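Local coordinates for protein putative metalloprotease II (PDB 4ON1) that probably acts as an extracellular zinc-dependent endopeptidase of the fragilysin type, cutting peptide bonds at a metal centre that carries one bound zinc ion, at residues K59-R71 with I235-K247. Numbering follows the deposited sequence.
Sequences KAIHGVEIEESNR and IDSGFITVKYTIK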
loop_
_atom_site.group_PDB
_atom_site.type_symbol
_atom_site.label_atom_id
_atom_site.label_comp_id
_atom_site.label_asym_id
_atom_site.label_seq_id
_atom_site.Cartn_x
_atom_site.Cartn_y
_atom_site.Cartn_z
ATOM N N LYS A 59 7.408 -3.154 -16.195
ATOM C CA LYS A 59 7.341 -1.822 -16.773
ATOM C C LYS A 59 6.757 -0.856 -15.767
ATOM O O LYS A 59 6.143 -1.263 -14.771
ATOM C CB LYS A 59 6.510 -1.797 -18.054
ATOM C CG LYS A 59 5.057 -2.118 -17.846
ATOM C CD LYS A 59 4.271 -1.963 -19.144
ATOM C CE LYS A 59 4.884 -2.777 -20.272
ATOM N NZ LYS A 59 4.056 -2.735 -21.514
ATOM N N ALA A 60 6.967 0.428 -16.026
ATOM C CA ALA A 60 6.415 1.477 -15.186
ATOM C C ALA A 60 4.893 1.464 -15.253
ATOM O O ALA A 60 4.315 1.177 -16.299
ATOM C CB ALA A 60 6.953 2.832 -15.615
ATOM N N ILE A 61 4.248 1.775 -14.135
ATOM C CA ILE A 61 2.787 1.852 -14.078
ATOM C C ILE A 61 2.324 3.265 -14.382
ATOM O O ILE A 61 2.784 4.223 -13.755
ATOM C CB ILE A 61 2.240 1.443 -12.701
ATOM C CG1 ILE A 61 2.626 -0.004 -12.390
ATOM C CG2 ILE A 61 0.719 1.611 -12.658
ATOM C CD1 ILE A 61 2.137 -0.478 -11.040
ATOM N N HIS A 62 1.411 3.397 -15.338
ATOM C CA HIS A 62 0.899 4.710 -15.726
ATOM C C HIS A 62 -0.489 4.961 -15.131
ATOM O O HIS A 62 -1.164 4.027 -14.707
ATOM C CB HIS A 62 0.858 4.813 -17.253
ATOM C CG HIS A 62 2.177 4.530 -17.903
ATOM N ND1 HIS A 62 3.283 5.335 -17.733
ATOM C CD2 HIS A 62 2.573 3.513 -18.706
ATOM C CE1 HIS A 62 4.301 4.832 -18.409
ATOM N NE2 HIS A 62 3.897 3.727 -19.009
ATOM N N GLY A 63 -0.900 6.222 -15.064
ATOM C CA GLY A 63 -2.201 6.556 -14.508
ATOM C C GLY A 63 -2.150 6.821 -13.012
ATOM O O GLY A 63 -3.180 7.102 -12.394
ATOM N N VAL A 64 -0.961 6.712 -12.420
ATOM C CA VAL A 64 -0.808 6.978 -10.993
ATOM C C VAL A 64 0.367 7.896 -10.709
ATOM O O VAL A 64 1.407 7.818 -11.355
ATOM C CB VAL A 64 -0.629 5.684 -10.166
ATOM C CG1 VAL A 64 -1.932 4.908 -10.125
ATOM C CG2 VAL A 64 0.480 4.835 -10.744
ATOM N N GLU A 65 0.176 8.767 -9.726
ATOM C CA GLU A 65 1.200 9.703 -9.284
ATOM C C GLU A 65 1.319 9.610 -7.767
ATOM O O GLU A 65 0.309 9.570 -7.061
ATOM C CB GLU A 65 0.845 11.132 -9.732
ATOM C CG GLU A 65 1.779 12.229 -9.224
ATOM C CD GLU A 65 1.329 13.629 -9.636
ATOM O OE1 GLU A 65 0.431 13.744 -10.503
ATOM O OE2 GLU A 65 1.865 14.617 -9.086
ATOM N N ILE A 66 2.548 9.540 -7.270
ATOM C CA ILE A 66 2.793 9.510 -5.834
ATOM C C ILE A 66 3.739 10.637 -5.436
ATOM O O ILE A 66 4.804 10.812 -6.035
ATOM C CB ILE A 66 3.400 8.165 -5.378
ATOM C CG1 ILE A 66 2.535 6.989 -5.851
ATOM C CG2 ILE A 66 3.589 8.145 -3.860
ATOM C CD1 ILE A 66 3.182 5.635 -5.606
ATOM N N GLU A 67 3.337 11.411 -4.437
ATOM C CA GLU A 67 4.181 12.473 -3.911
ATOM C C GLU A 67 4.569 12.147 -2.483
ATOM O O GLU A 67 3.710 11.961 -1.621
ATOM C CB GLU A 67 3.467 13.820 -3.981
ATOM C CG GLU A 67 4.194 14.945 -3.272
ATOM C CD GLU A 67 3.285 16.131 -2.987
ATOM O OE1 GLU A 67 2.262 16.287 -3.693
ATOM O OE2 GLU A 67 3.584 16.894 -2.044
ATOM N N GLU A 68 5.874 12.050 -2.258
ATOM C CA GLU A 68 6.450 11.693 -0.970
ATOM C C GLU A 68 7.588 12.671 -0.658
ATOM O O GLU A 68 8.556 12.767 -1.421
ATOM C CB GLU A 68 6.958 10.249 -1.015
ATOM C CG GLU A 68 7.717 9.757 0.201
ATOM C CD GLU A 68 8.446 8.452 -0.089
ATOM O OE1 GLU A 68 7.804 7.376 -0.024
ATOM O OE2 GLU A 68 9.659 8.502 -0.414
ATOM N N SER A 69 7.454 13.419 0.433
ATOM C CA SER A 69 8.413 14.482 0.757
ATOM C C SER A 69 8.633 15.416 -0.424
ATOM O O SER A 69 9.774 15.753 -0.756
ATOM C CB SER A 69 9.755 13.887 1.190
ATOM O OG SER A 69 9.597 13.066 2.333
ATOM N N ASN A 70 7.533 15.806 -1.064
ATOM C CA ASN A 70 7.555 16.633 -2.269
ATOM C C ASN A 70 8.413 16.056 -3.390
ATOM O O ASN A 70 8.981 16.808 -4.184
ATOM C CB ASN A 70 8.048 18.040 -1.936
ATOM C CG ASN A 70 7.258 18.675 -0.817
ATOM O OD1 ASN A 70 6.082 19.007 -0.979
ATOM N ND2 ASN A 70 7.904 18.855 0.330
ATOM N N ARG A 71 8.506 14.730 -3.457
ATOM C CA ARG A 71 9.252 14.078 -4.531
ATOM C C ARG A 71 8.428 12.939 -5.114
ATOM O O ARG A 71 7.665 12.298 -4.393
ATOM C CB ARG A 71 10.585 13.531 -4.028
ATOM C CG ARG A 71 11.582 14.573 -3.521
ATOM C CD ARG A 71 12.127 15.452 -4.627
ATOM N NE ARG A 71 13.140 16.375 -4.114
ATOM C CZ ARG A 71 12.898 17.624 -3.732
ATOM N NH1 ARG A 71 11.662 18.104 -3.771
ATOM N NH2 ARG A 71 13.890 18.384 -3.286
ATOM N N ILE A 235 -8.610 2.428 -13.783
ATOM C CA ILE A 235 -7.504 3.226 -14.317
ATOM C C ILE A 235 -7.189 2.883 -15.774
ATOM O O ILE A 235 -7.051 3.775 -16.610
ATOM C CB ILE A 235 -6.219 3.036 -13.481
ATOM C CG1 ILE A 235 -6.440 3.483 -12.032
ATOM C CG2 ILE A 235 -5.054 3.797 -14.109
ATOM C CD1 ILE A 235 -5.278 3.150 -11.094
ATOM N N ASP A 236 -7.087 1.590 -16.079
ATOM C CA ASP A 236 -6.780 1.142 -17.441
ATOM C C ASP A 236 -7.887 1.496 -18.429
ATOM O O ASP A 236 -7.643 1.694 -19.618
ATOM C CB ASP A 236 -6.546 -0.372 -17.484
ATOM C CG ASP A 236 -5.193 -0.771 -16.945
ATOM O OD1 ASP A 236 -4.380 0.132 -16.653
ATOM O OD2 ASP A 236 -4.936 -1.992 -16.838
ATOM N N SER A 237 -9.113 1.539 -17.929
ATOM C CA SER A 237 -10.265 1.854 -18.757
ATOM C C SER A 237 -10.412 3.357 -18.957
ATOM O O SER A 237 -11.264 3.806 -19.720
ATOM C CB SER A 237 -11.528 1.287 -18.118
ATOM O OG SER A 237 -11.644 1.746 -16.779
ATOM N N GLY A 238 -9.596 4.131 -18.248
ATOM C CA GLY A 238 -9.621 5.572 -18.400
ATOM C C GLY A 238 -10.716 6.275 -17.623
ATOM O O GLY A 238 -11.011 7.433 -17.891
ATOM N N PHE A 239 -11.322 5.593 -16.656
ATOM C CA PHE A 239 -12.329 6.247 -15.822
ATOM C C PHE A 239 -11.695 7.230 -14.833
ATOM O O PHE A 239 -12.217 8.321 -14.610
ATOM C CB PHE A 239 -13.163 5.214 -15.070
ATOM C CG PHE A 239 -14.135 4.473 -15.946
ATOM C CD1 PHE A 239 -14.271 3.098 -15.843
ATOM C CD2 PHE A 239 -14.922 5.156 -16.862
ATOM C CE1 PHE A 239 -15.169 2.408 -16.651
ATOM C CE2 PHE A 239 -15.824 4.477 -17.670
ATOM C CZ PHE A 239 -15.946 3.098 -17.561
ATOM N N ILE A 240 -10.575 6.838 -14.233
ATOM C CA ILE A 240 -9.891 7.707 -13.286
ATOM C C ILE A 240 -8.382 7.676 -13.481
ATOM O O ILE A 240 -7.847 6.763 -14.105
ATOM C CB ILE A 240 -10.179 7.315 -11.814
ATOM C CG1 ILE A 240 -9.453 6.014 -11.463
ATOM C CG2 ILE A 240 -11.682 7.222 -11.545
ATOM C CD1 ILE A 240 -9.791 5.463 -10.074
ATOM N N THR A 241 -7.713 8.703 -12.968
ATOM C CA THR A 241 -6.293 8.639 -12.676
ATOM C C THR A 241 -6.201 8.828 -11.174
ATOM O O THR A 241 -7.073 9.458 -10.573
ATOM C CB THR A 241 -5.467 9.720 -13.406
ATOM O OG1 THR A 241 -5.956 11.015 -13.034
ATOM C CG2 THR A 241 -5.564 9.543 -14.917
ATOM N N VAL A 242 -5.160 8.286 -10.558
ATOM C CA VAL A 242 -5.077 8.325 -9.112
ATOM C C VAL A 242 -3.813 9.046 -8.682
ATOM O O VAL A 242 -2.743 8.869 -9.261
ATOM C CB VAL A 242 -5.108 6.915 -8.501
ATOM C CG1 VAL A 242 -5.084 7.010 -6.998
ATOM C CG2 VAL A 242 -6.372 6.183 -8.936
ATOM N N LYS A 243 -3.964 9.910 -7.689
ATOM C CA LYS A 243 -2.839 10.616 -7.110
ATOM C C LYS A 243 -2.804 10.300 -5.623
ATOM O O LYS A 243 -3.834 10.343 -4.952
ATOM C CB LYS A 243 -2.959 12.120 -7.371
ATOM C CG LYS A 243 -1.811 12.958 -6.831
ATOM C CD LYS A 243 -2.050 14.437 -7.127
ATOM C CE LYS A 243 -0.892 15.299 -6.641
ATOM N NZ LYS A 243 -0.994 16.710 -7.126
ATOM N N TYR A 244 -1.625 9.954 -5.119
ATOM C CA TYR A 244 -1.449 9.710 -3.690
ATOM C C TYR A 244 -0.516 10.758 -3.103
ATOM O O TYR A 244 0.646 10.841 -3.488
ATOM C CB TYR A 244 -0.879 8.315 -3.427
ATOM C CG TYR A 244 -1.648 7.179 -4.063
ATOM C CD1 TYR A 244 -2.666 6.536 -3.376
ATOM C CD2 TYR A 244 -1.346 6.740 -5.347
ATOM C CE1 TYR A 244 -3.374 5.483 -3.954
ATOM C CE2 TYR A 244 -2.040 5.689 -5.929
ATOM C CZ TYR A 244 -3.051 5.064 -5.224
ATOM O OH TYR A 244 -3.743 4.016 -5.800
ATOM N N THR A 245 -1.029 11.569 -2.188
ATOM C CA THR A 245 -0.226 12.622 -1.576
ATOM C C THR A 245 0.070 12.265 -0.130
ATOM O O THR A 245 -0.831 12.179 0.698
ATOM C CB THR A 245 -0.932 13.985 -1.664
ATOM O OG1 THR A 245 -1.071 14.333 -3.044
ATOM C CG2 THR A 245 -0.120 15.068 -0.953
ATOM N N ILE A 246 1.339 12.002 0.153
ATOM C CA ILE A 246 1.753 11.577 1.482
ATOM C C ILE A 246 2.295 12.751 2.283
ATOM O O ILE A 246 3.275 13.378 1.881
ATOM C CB ILE A 246 2.837 10.471 1.407
ATOM C CG1 ILE A 246 2.328 9.265 0.612
ATOM C CG2 ILE A 246 3.276 10.042 2.812
ATOM C CD1 ILE A 246 3.462 8.369 0.084
ATOM N N LYS A 247 1.670 13.034 3.421
ATOM C CA LYS A 247 2.069 14.178 4.248
ATOM C C LYS A 247 2.304 13.797 5.696
ATOM O O LYS A 247 1.610 12.937 6.235
ATOM C CB LYS A 247 1.004 15.278 4.204
ATOM C CG LYS A 247 0.635 15.759 2.821
ATOM C CD LYS A 247 -0.468 16.816 2.896
ATOM C CE LYS A 247 0.026 18.090 3.564
ATOM N NZ LYS A 247 1.203 18.676 2.859
HETATM O O HOH W 1 -2.649 1.200 -14.438
HETATM O O HOH W 2 -0.659 16.815 -10.136
HETATM O O HOH W 3 4.552 15.151 -0.143
HETATM O O HOH W 4 5.866 13.245 2.567
#
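Val64 to Glu67 pair with Val242 to Thr245 as neighbouring parallel strands; the axes of segments 64-68 and 240-247 approach to 4.7 Å and run 7° from parallel, and five backbone hydrogen bonds, donated in turn by one strand and then the other, run from Val242 N to Gly63 O through to Ile246 N to Glu67 O. The central one, Tyr244 N to Glu65 O at 2.8 Å, is nearly straight (168°), and the same carbonyl O also receives a CA-H...O contact from Lys243.

On the face bearing Val64, Ile66 and Tyr244 the contact is apolar. The CG1 methyl of Val64 meets Ile235 CD1 at 3.9 Å, the two side chains roughly perpendicular, and also lies near the edge of the Tyr244 ring. Ile66 CG1 comes obliquely to Tyr244 CD2 at 3.9 Å. It is brought there by a chi1 of -54°, which sets CG1 beside the backbone N and turns CG2 to Ile246 CD1. Helix 217-230 packs on this face, and its Thr228 hydrogen-bonds the Tyr244 hydroxyl.

The other face is polar. Glu65 and Lys243 run side by side, both extended with CG anti to the backbone N, yet Glu65 OE2 stays 4.0 Å from Lys243 NZ, beyond a salt bridge; a water joins NZ to OE1 instead. Glu67 lies likewise alongside Thr245, OE1 3.8 Å from CG2, while Thr245 OG1 bonds Glu204. Where the strands separate, two waters take over, one linking Glu67 OE2 and Asn70 N to Ile246 O, the other joining Ser69 N to that same carbonyl.

Backbone bonds and apolar contacts of Val64, Ile66 and Tyr244 thus join a strand of the fragilysin-type N-terminal region to the edge of the metallopeptidase strands, away from the zinc, while the nearby Glu65 and Lys243 charges probably add a water-mediated, longer-range attraction.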